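Local coordinates for protein Phenylalanine/tyrosine ammonia-lyase (Rhodosporidium toruloides, PDB 1Y2M) that catalyses the non-oxidative deamination of L-phenylalanine and L-tyrosine to trans-cinnamic acid and p-coumaric acid, the committing step of phenylpropanoid metabolism, at residues F542-Q547 against S635-V640. Numbering follows the deposited sequence.
Sequences FEFKKQ and SLTRQV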
loop_
_atom_site.group_PDB
_atom_site.type_symbol
_atom_site.label_atom_id
_atom_site.label_comp_id
_atom_site.label_asym_id
_atom_site.label_seq_id
_atom_site.Cartn_x
_atom_site.Cartn_y
_atom_site.Cartn_z
ATOM N N PHE B 542 17.361 22.231 -36.741
ATOM C CA PHE B 542 17.879 23.604 -36.780
ATOM C C PHE B 542 18.851 23.847 -37.927
ATOM O O PHE B 542 18.765 24.881 -38.606
ATOM C CB PHE B 542 18.553 23.947 -35.467
ATOM C CG PHE B 542 17.593 24.315 -34.354
ATOM C CD1 PHE B 542 16.232 24.062 -34.436
ATOM C CD2 PHE B 542 18.083 24.927 -33.213
ATOM C CE1 PHE B 542 15.357 24.393 -33.375
ATOM C CE2 PHE B 542 17.236 25.266 -32.167
ATOM C CZ PHE B 542 15.881 25.000 -32.249
ATOM N N GLU B 543 19.766 22.897 -38.168
ATOM C CA GLU B 543 20.697 23.035 -39.307
ATOM C C GLU B 543 19.967 23.066 -40.636
ATOM O O GLU B 543 20.296 23.879 -41.521
ATOM C CB GLU B 543 21.733 21.910 -39.346
ATOM C CG GLU B 543 22.671 21.947 -38.176
ATOM C CD GLU B 543 23.522 23.179 -38.165
ATOM O OE1 GLU B 543 24.208 23.429 -39.170
ATOM O OE2 GLU B 543 23.479 23.930 -37.176
ATOM N N PHE B 544 18.953 22.206 -40.753
ATOM C CA PHE B 544 18.104 22.165 -41.950
ATOM C C PHE B 544 17.406 23.519 -42.187
ATOM O O PHE B 544 17.435 24.070 -43.281
ATOM C CB PHE B 544 17.051 21.077 -41.783
ATOM C CG PHE B 544 16.071 21.031 -42.919
ATOM C CD1 PHE B 544 16.344 20.335 -44.060
ATOM C CD2 PHE B 544 14.848 21.659 -42.796
ATOM C CE1 PHE B 544 15.416 20.314 -45.103
ATOM C CE2 PHE B 544 13.935 21.659 -43.854
ATOM C CZ PHE B 544 14.236 20.966 -44.993
ATOM N N LYS B 545 16.750 24.032 -41.148
ATOM C CA LYS B 545 16.021 25.291 -41.237
ATOM C C LYS B 545 16.946 26.460 -41.665
ATOM O O LYS B 545 16.521 27.357 -42.403
ATOM C CB LYS B 545 15.334 25.599 -39.909
ATOM C CG LYS B 545 14.130 24.741 -39.653
ATOM C CD LYS B 545 13.515 25.009 -38.289
ATOM C CE LYS B 545 12.232 24.170 -38.106
ATOM N NZ LYS B 545 11.512 24.512 -36.837
ATOM N N LYS B 546 18.208 26.457 -41.231
ATOM C CA LYS B 546 19.136 27.525 -41.656
ATOM C C LYS B 546 19.226 27.582 -43.146
ATOM O O LYS B 546 19.340 28.660 -43.742
ATOM C CB LYS B 546 20.564 27.274 -41.168
ATOM C CG LYS B 546 20.854 27.586 -39.748
ATOM C CD LYS B 546 22.311 27.196 -39.470
ATOM C CE LYS B 546 22.738 27.601 -38.058
ATOM N NZ LYS B 546 24.026 26.920 -37.660
ATOM N N GLN B 547 19.264 26.404 -43.757
ATOM C CA GLN B 547 19.406 26.335 -45.206
ATOM C C GLN B 547 18.086 26.380 -45.941
ATOM O O GLN B 547 17.991 26.907 -47.037
ATOM C CB GLN B 547 20.105 25.052 -45.576
ATOM C CG GLN B 547 21.591 25.151 -45.347
ATOM C CD GLN B 547 22.298 24.143 -46.172
ATOM O OE1 GLN B 547 22.399 24.259 -47.424
ATOM N NE2 GLN B 547 22.775 23.129 -45.506
ATOM N N SER B 635 16.263 16.439 -50.668
ATOM C CA SER B 635 17.722 16.459 -50.831
ATOM C C SER B 635 18.407 17.154 -49.712
ATOM O O SER B 635 19.419 16.670 -49.220
ATOM C CB SER B 635 18.147 17.144 -52.133
ATOM O OG SER B 635 17.433 16.556 -53.192
ATOM N N LEU B 636 17.914 18.312 -49.314
ATOM C CA LEU B 636 18.571 19.031 -48.236
ATOM C C LEU B 636 18.572 18.219 -46.915
ATOM O O LEU B 636 19.558 18.174 -46.188
ATOM C CB LEU B 636 17.905 20.376 -48.030
ATOM C CG LEU B 636 18.455 21.321 -46.953
ATOM C CD1 LEU B 636 19.965 21.568 -47.125
ATOM C CD2 LEU B 636 17.724 22.650 -47.029
ATOM N N THR B 637 17.449 17.573 -46.611
ATOM C CA THR B 637 17.366 16.740 -45.426
ATOM C C THR B 637 18.444 15.658 -45.467
ATOM O O THR B 637 19.153 15.442 -44.487
ATOM C CB THR B 637 15.975 16.081 -45.324
ATOM O OG1 THR B 637 14.991 17.090 -45.171
ATOM C CG2 THR B 637 15.911 15.159 -44.132
ATOM N N ARG B 638 18.569 14.994 -46.605
ATOM C CA ARG B 638 19.538 13.907 -46.709
ATOM C C ARG B 638 20.952 14.461 -46.492
ATOM O O ARG B 638 21.781 13.838 -45.809
ATOM C CB ARG B 638 19.403 13.200 -48.053
ATOM C CG ARG B 638 18.121 12.419 -48.155
ATOM C CD ARG B 638 18.105 11.471 -49.332
ATOM N NE ARG B 638 16.839 10.734 -49.466
ATOM C CZ ARG B 638 16.074 10.727 -50.550
ATOM N NH1 ARG B 638 16.427 11.395 -51.646
ATOM N NH2 ARG B 638 14.961 10.003 -50.544
ATOM N N GLN B 639 21.220 15.652 -47.036
ATOM C CA GLN B 639 22.575 16.222 -46.933
ATOM C C GLN B 639 22.911 16.658 -45.516
ATOM O O GLN B 639 24.004 16.369 -45.008
ATOM C CB GLN B 639 22.875 17.287 -47.988
ATOM C CG GLN B 639 22.273 18.640 -47.904
ATOM C CD GLN B 639 22.672 19.530 -49.160
ATOM O OE1 GLN B 639 22.702 19.046 -50.303
ATOM N NE2 GLN B 639 22.965 20.803 -48.923
ATOM N N VAL B 640 21.938 17.237 -44.834
ATOM C CA VAL B 640 22.135 17.646 -43.444
ATOM C C VAL B 640 22.337 16.426 -42.525
ATOM O O VAL B 640 23.206 16.428 -41.642
ATOM C CB VAL B 640 20.963 18.505 -42.948
ATOM C CG1 VAL B 640 21.077 18.804 -41.490
ATOM C CG2 VAL B 640 20.913 19.811 -43.764
#
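Phe-544 and Leu-636 both carry CG anti to the backbone N (chi1 176° and -179°), and the two side chains cross obliquely between their helices. The ring brings CE1 to 3.7 Å from Leu-636 CG, while the same CE1 lies 3.3 Å from Thr-637 OG1, a hydroxyl already engaged with the carbonyl of Ala-633 one turn back. Beyond CG, Leu-636 forks: CD2 lies 3.7 Å from Gln-547 CB, and CD1 reaches the amide, 3.6 Å from Gln-547 NE2. An alanine in place of Leu-636 would probably open a gap beside the Phe-544 ring and take away the CD1 methyl against which the Gln-547 amide rests. On the exposed side, Gln-639 crosses Gln-547 at about a right angle, with Gln-547 OE1 3.8 Å from Gln-639 NE2, too far for a hydrogen bond. Val-640 packs against the backbone at Phe-544, where the CA atoms of these two residues come within 6.2 Å, and its CG1 meets Glu-543 CB at 3.8 Å. The Glu-543 carboxylate, beyond a bend at chi2, is engaged on its own helix instead, OE2 accepting from Lys-546 NZ at 3.1 Å in a salt bridge on the syn side and also hydrogen-bonded to the Tyr-657 hydroxyl. No hydrogen bond spans the interface, which rests on van der Waals packing. It joins the long helix 506-560 to helix 619-646, whose local axes run at 134° in a largely antiparallel sense, away from the active site. Helix 593-611 flanks the pair, its Trp-597 meeting both Phe-544 and Thr-637, while Phe-548, farther along helix 506-560, touches both Phe-544 and Leu-636.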